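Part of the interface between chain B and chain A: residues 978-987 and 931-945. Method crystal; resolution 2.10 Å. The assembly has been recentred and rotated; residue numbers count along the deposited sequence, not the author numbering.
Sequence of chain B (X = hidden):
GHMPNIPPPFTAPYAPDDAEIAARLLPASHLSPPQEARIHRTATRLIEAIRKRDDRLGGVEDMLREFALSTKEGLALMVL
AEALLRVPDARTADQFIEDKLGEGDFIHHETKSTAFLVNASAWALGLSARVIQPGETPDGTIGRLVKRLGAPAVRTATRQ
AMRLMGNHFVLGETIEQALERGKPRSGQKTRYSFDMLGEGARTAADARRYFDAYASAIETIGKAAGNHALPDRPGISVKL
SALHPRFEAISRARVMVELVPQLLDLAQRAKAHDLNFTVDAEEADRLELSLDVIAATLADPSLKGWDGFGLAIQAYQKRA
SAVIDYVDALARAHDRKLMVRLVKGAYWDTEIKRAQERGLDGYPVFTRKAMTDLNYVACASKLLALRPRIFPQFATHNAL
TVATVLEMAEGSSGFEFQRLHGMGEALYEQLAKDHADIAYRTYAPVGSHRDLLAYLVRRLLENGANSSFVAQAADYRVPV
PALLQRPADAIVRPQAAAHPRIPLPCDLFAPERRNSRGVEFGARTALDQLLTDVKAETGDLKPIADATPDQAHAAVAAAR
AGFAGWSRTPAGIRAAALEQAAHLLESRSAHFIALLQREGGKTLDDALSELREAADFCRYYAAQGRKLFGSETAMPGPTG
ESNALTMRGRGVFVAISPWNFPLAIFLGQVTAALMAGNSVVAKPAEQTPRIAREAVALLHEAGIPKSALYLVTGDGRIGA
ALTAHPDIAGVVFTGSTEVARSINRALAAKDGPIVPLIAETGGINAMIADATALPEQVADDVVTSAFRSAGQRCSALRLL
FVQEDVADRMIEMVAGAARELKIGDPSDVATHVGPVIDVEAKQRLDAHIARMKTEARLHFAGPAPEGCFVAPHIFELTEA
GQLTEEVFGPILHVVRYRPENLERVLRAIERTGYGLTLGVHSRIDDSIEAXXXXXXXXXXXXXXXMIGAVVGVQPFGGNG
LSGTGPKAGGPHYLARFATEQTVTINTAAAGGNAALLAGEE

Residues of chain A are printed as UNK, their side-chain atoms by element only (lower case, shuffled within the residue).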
# COMPACT_ATOMS: atom_id res chain seq x y z
N ALA B 978 -35.44 -8.44 8.32
CA ALA B 978 -35.60 -7.76 7.04
C ALA B 978 -35.95 -8.74 5.93
O ALA B 978 -35.87 -9.95 6.12
CB ALA B 978 -34.33 -6.98 6.68
N THR B 979 -36.33 -8.21 4.78
CA THR B 979 -36.54 -9.03 3.60
C THR B 979 -35.62 -8.52 2.50
O THR B 979 -35.32 -7.32 2.45
CB THR B 979 -38.02 -9.00 3.14
OG1 THR B 979 -38.19 -9.88 2.02
CG2 THR B 979 -38.43 -7.60 2.73
N GLU B 980 -35.16 -9.42 1.64
CA GLU B 980 -34.27 -9.04 0.54
C GLU B 980 -35.06 -8.54 -0.68
O GLU B 980 -36.16 -9.02 -0.97
CB GLU B 980 -33.40 -10.21 0.12
CG GLU B 980 -32.52 -10.80 1.22
CD GLU B 980 -31.97 -12.16 0.83
OE1 GLU B 980 -30.97 -12.22 0.08
OE2 GLU B 980 -32.54 -13.18 1.26
N GLN B 981 -34.47 -7.60 -1.40
CA GLN B 981 -35.02 -7.15 -2.66
C GLN B 981 -33.91 -7.00 -3.69
O GLN B 981 -32.93 -6.30 -3.45
CB GLN B 981 -35.76 -5.82 -2.50
CG GLN B 981 -36.40 -5.31 -3.79
CD GLN B 981 -37.45 -4.23 -3.52
OE1 GLN B 981 -37.11 -3.07 -3.30
NE2 GLN B 981 -38.72 -4.62 -3.54
N THR B 982 -34.06 -7.66 -4.82
CA THR B 982 -33.11 -7.52 -5.91
C THR B 982 -33.68 -6.62 -6.99
O THR B 982 -34.80 -6.84 -7.47
CB THR B 982 -32.74 -8.88 -6.52
OG1 THR B 982 -32.26 -9.75 -5.49
CG2 THR B 982 -31.68 -8.71 -7.61
N VAL B 983 -32.92 -5.60 -7.37
CA VAL B 983 -33.32 -4.73 -8.47
C VAL B 983 -32.36 -4.91 -9.64
O VAL B 983 -31.14 -4.70 -9.51
CB VAL B 983 -33.34 -3.24 -8.06
CG1 VAL B 983 -33.56 -2.35 -9.28
CG2 VAL B 983 -34.41 -3.01 -7.01
N THR B 984 -32.91 -5.32 -10.77
CA THR B 984 -32.13 -5.56 -11.97
C THR B 984 -32.56 -4.59 -13.05
O THR B 984 -33.73 -4.57 -13.45
CB THR B 984 -32.34 -7.00 -12.48
OG1 THR B 984 -31.94 -7.93 -11.46
CG2 THR B 984 -31.55 -7.26 -13.76
N ILE B 985 -31.62 -3.78 -13.53
CA ILE B 985 -31.93 -2.78 -14.56
C ILE B 985 -31.11 -3.01 -15.83
O ILE B 985 -29.89 -3.10 -15.78
CB ILE B 985 -31.64 -1.36 -14.04
CG1 ILE B 985 -32.44 -1.09 -12.77
CG2 ILE B 985 -31.92 -0.31 -15.15
CD1 ILE B 985 -31.97 0.13 -11.99
N ASN B 986 -31.80 -3.12 -16.96
CA ASN B 986 -31.13 -3.17 -18.24
C ASN B 986 -30.63 -1.77 -18.56
O ASN B 986 -31.41 -0.88 -18.88
CB ASN B 986 -32.10 -3.66 -19.32
CG ASN B 986 -31.50 -3.64 -20.71
OD1 ASN B 986 -30.32 -3.32 -20.88
ND2 ASN B 986 -32.31 -3.96 -21.71
N THR B 987 -29.32 -1.57 -18.43
CA THR B 987 -28.75 -0.24 -18.60
C THR B 987 -28.22 0.02 -20.02
O THR B 987 -27.73 1.11 -20.31
CB THR B 987 -27.63 0.03 -17.56
OG1 THR B 987 -26.61 -0.98 -17.65
CG2 THR B 987 -28.21 0.05 -16.14
N UNK A 931 -41.87 3.48 -8.18
CA UNK A 931 -42.42 2.13 -8.13
C UNK A 931 -41.62 1.21 -7.20
O UNK A 931 -42.19 0.51 -6.36
c UNK A 931 -42.52 1.52 -9.54
c UNK A 931 -42.89 0.05 -9.44
c UNK A 931 -43.58 1.96 -11.84
c UNK A 931 -43.56 2.29 -10.36
N UNK A 932 -40.29 1.23 -7.33
CA UNK A 932 -39.42 0.42 -6.48
C UNK A 932 -39.62 0.76 -5.00
O UNK A 932 -39.73 -0.13 -4.17
c UNK A 932 -37.94 0.60 -6.86
c UNK A 932 -36.29 0.43 -8.80
c UNK A 932 -37.02 -0.05 -5.81
c UNK A 932 -37.66 0.02 -8.24
N UNK A 933 -39.66 2.05 -4.70
CA UNK A 933 -39.85 2.52 -3.33
C UNK A 933 -41.13 1.95 -2.73
O UNK A 933 -41.17 1.58 -1.55
c UNK A 933 -40.28 4.59 -1.91
o UNK A 933 -39.37 4.63 -1.05
o UNK A 933 -41.45 4.98 -1.68
c UNK A 933 -39.93 4.05 -3.29
N UNK A 934 -42.17 1.89 -3.54
CA UNK A 934 -43.50 1.54 -3.08
C UNK A 934 -43.73 0.04 -2.84
O UNK A 934 -44.36 -0.34 -1.86
n UNK A 934 -47.88 1.76 -2.32
c UNK A 934 -44.54 2.07 -4.08
c UNK A 934 -45.95 1.58 -3.83
n UNK A 934 -50.11 2.27 -2.49
c UNK A 934 -46.46 2.03 -2.47
n UNK A 934 -48.53 3.81 -3.13
c UNK A 934 -48.84 2.61 -2.65
N UNK A 935 -43.21 -0.79 -3.75
CA UNK A 935 -43.49 -2.22 -3.70
C UNK A 935 -42.46 -3.01 -2.89
O UNK A 935 -41.32 -2.58 -2.70
c UNK A 935 -44.61 -2.04 -5.94
c UNK A 935 -43.59 -2.81 -5.13
c UNK A 935 -42.23 -2.77 -5.81
N UNK A 936 -42.87 -4.18 -2.40
CA UNK A 936 -42.00 -5.01 -1.56
C UNK A 936 -41.56 -6.30 -2.26
O UNK A 936 -40.92 -7.16 -1.66
c UNK A 936 -43.00 -4.80 2.21
o UNK A 936 -44.21 -4.82 2.45
n UNK A 936 -42.09 -5.19 3.10
c UNK A 936 -42.49 -4.32 0.86
c UNK A 936 -42.71 -5.34 -0.24
N UNK A 937 -41.91 -6.40 -3.54
CA UNK A 937 -41.59 -7.56 -4.37
C UNK A 937 -40.12 -7.97 -4.28
O UNK A 937 -39.24 -7.12 -4.20
c UNK A 937 -43.42 -6.83 -5.91
c UNK A 937 -41.69 -8.44 -6.72
c UNK A 937 -41.95 -7.25 -5.83
N UNK A 938 -39.85 -9.28 -4.34
CA UNK A 938 -38.49 -9.78 -4.18
C UNK A 938 -37.54 -9.47 -5.33
O UNK A 938 -36.37 -9.18 -5.12
N UNK A 939 -38.05 -9.54 -6.56
CA UNK A 939 -37.22 -9.33 -7.74
C UNK A 939 -37.89 -8.36 -8.70
O UNK A 939 -38.99 -8.62 -9.21
c UNK A 939 -35.92 -11.53 -7.69
c UNK A 939 -36.93 -10.66 -8.45
o UNK A 939 -36.28 -12.24 -6.75
n UNK A 939 -34.67 -11.47 -8.11
N UNK A 940 -37.24 -7.22 -8.90
CA UNK A 940 -37.74 -6.18 -9.80
C UNK A 940 -36.84 -6.12 -11.02
O UNK A 940 -35.61 -6.03 -10.91
c UNK A 940 -37.81 -4.81 -9.07
c UNK A 940 -38.74 -4.93 -7.85
c UNK A 940 -38.28 -3.70 -10.01
c UNK A 940 -38.85 -3.66 -7.04
N UNK A 941 -37.45 -6.23 -12.20
CA UNK A 941 -36.72 -6.19 -13.46
C UNK A 941 -37.15 -4.97 -14.26
O UNK A 941 -38.34 -4.78 -14.55
c UNK A 941 -36.73 -10.80 -12.43
c UNK A 941 -34.58 -10.25 -13.35
c UNK A 941 -37.00 -7.46 -14.26
c UNK A 941 -37.24 -9.61 -12.95
o UNK A 941 -34.85 -12.28 -12.12
c UNK A 941 -36.43 -8.74 -13.67
c UNK A 941 -35.39 -11.11 -12.63
c UNK A 941 -35.10 -9.08 -13.87
N UNK A 942 -36.18 -4.15 -14.64
CA UNK A 942 -36.46 -2.89 -15.32
C UNK A 942 -35.99 -2.92 -16.77
O UNK A 942 -34.81 -3.12 -17.05
c UNK A 942 -36.10 -0.38 -15.28
c UNK A 942 -36.24 -1.69 -13.13
c UNK A 942 -35.79 -1.72 -14.58
N UNK A 943 -36.94 -2.74 -17.69
CA UNK A 943 -36.61 -2.64 -19.10
C UNK A 943 -35.97 -3.91 -19.64
O UNK A 943 -35.12 -3.86 -20.53
n UNK A 943 -35.74 0.99 -18.96
o UNK A 943 -37.71 -0.07 -19.25
c UNK A 943 -35.72 -1.41 -19.36
c UNK A 943 -36.48 -0.10 -19.19
N UNK A 944 -36.38 -5.05 -19.09
CA UNK A 944 -35.99 -6.37 -19.59
C UNK A 944 -37.07 -7.38 -19.18
O UNK A 944 -38.02 -7.04 -18.47
c UNK A 944 -33.30 -10.21 -16.76
c UNK A 944 -33.48 -7.75 -17.02
n UNK A 944 -33.99 -9.12 -17.09
c UNK A 944 -34.52 -6.75 -17.51
c UNK A 944 -34.63 -6.79 -19.04
n UNK A 944 -32.04 -10.10 -16.34
n UNK A 944 -33.88 -11.41 -16.85
N UNK A 945 -36.92 -8.62 -19.61
CA UNK A 945 -37.89 -9.63 -19.20
C UNK A 945 -37.77 -9.97 -17.71
O UNK A 945 -36.79 -9.59 -17.06
c UNK A 945 -36.58 -11.72 -19.75
c UNK A 945 -37.79 -10.88 -20.08
o UNK A 945 -36.26 -11.93 -18.59
n UNK A 945 -35.91 -12.22 -20.78
O HOH W 1 -34.17 -9.05 -9.98
O HOH W 2 -33.04 1.20 -17.93

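Position 931 carries four carbons, forked at the first with one arm two carbons long, and touches nothing on chain B: Ile931(A), in a helix that begins earlier in the chain. Position 932 repeats that pattern, but its CB points toward chain B and its long arm ends 3.9 Å from Val983(B) CG1; this is Ile932(A), the close atom being CD1, an apolar partner for a valine.

Position 933 has two carbons, the second bearing two oxygens, and points away: Asp933(A). At 934 three carbons, a nitrogen and a carbon with two more nitrogens make Arg934(A), out of reach of chain B. Both are partly exposed, as suits charged groups.

Position 935 is one carbon bearing two; its O accepts a weak bond from Gln981(B) NE2 at 3.4 Å. This is Val935(A), the first residue to leave the helix. Position 936 has three carbons, the third with one oxygen and one nitrogen, near Thr979(B): Gln936(A), partly exposed, as a polar amide can be. Position 937, one carbon bearing two, takes through its O the short bond from Gln981(B) NE2, 2.6 Å. It is Val937(A), whose apolar side chain suits burial while its backbone makes the bond.

Position 938 has no side-chain atoms, and its O accepts from Thr982(B) N at 2.8 Å: Gly938(A).

Position 939 has two carbons, the second with one oxygen and one nitrogen; the nitrogen donates to water 1, which donates to Thr984(B) OG1. Such an amide is Asn939(A). Position 940 has four carbons, forked at the first, one arm two carbons long and ending 3.6 Å from Gln981(B) NE2: Ile940(A). Position 941 is a carbon and a six-carbon ring bearing an oxygen; a ring carbon lies 3.7 Å from Thr984(B) CB, obliquely. This is Tyr941(A), the carbon being CD2. Position 942, one carbon bearing two, has its CB 3.9 Å from Ile985(B) CG1: Val942(A); beta-branched residues favour such extended backbone.

Position 943 has two carbons ending in oxygen and nitrogen, and its O accepts from Asn986(B) ND2 at 3.0 Å: Asn943(A), a type that tolerates its phi of 62°. Position 944, three carbons, a nitrogen and a carbon with two nitrogens, reaches Thr984(B) with its aliphatic part: Arg944(A). Position 945, two carbons with oxygen and nitrogen, is Asn945(A), which binds that arginine.

The contact is a parallel sheet continued between chains. Thr982(B) and Thr984(B) each donate through N and accept through O. Val983(B) and Ile985(B) pack with Ile940(A) and Val942(A) on one face; Thr982(B), Thr984(B), Asn939(A) and Tyr941(A) lie on the other.

Chain A, residues 931-945: IIDRVQVGNIYVNRN
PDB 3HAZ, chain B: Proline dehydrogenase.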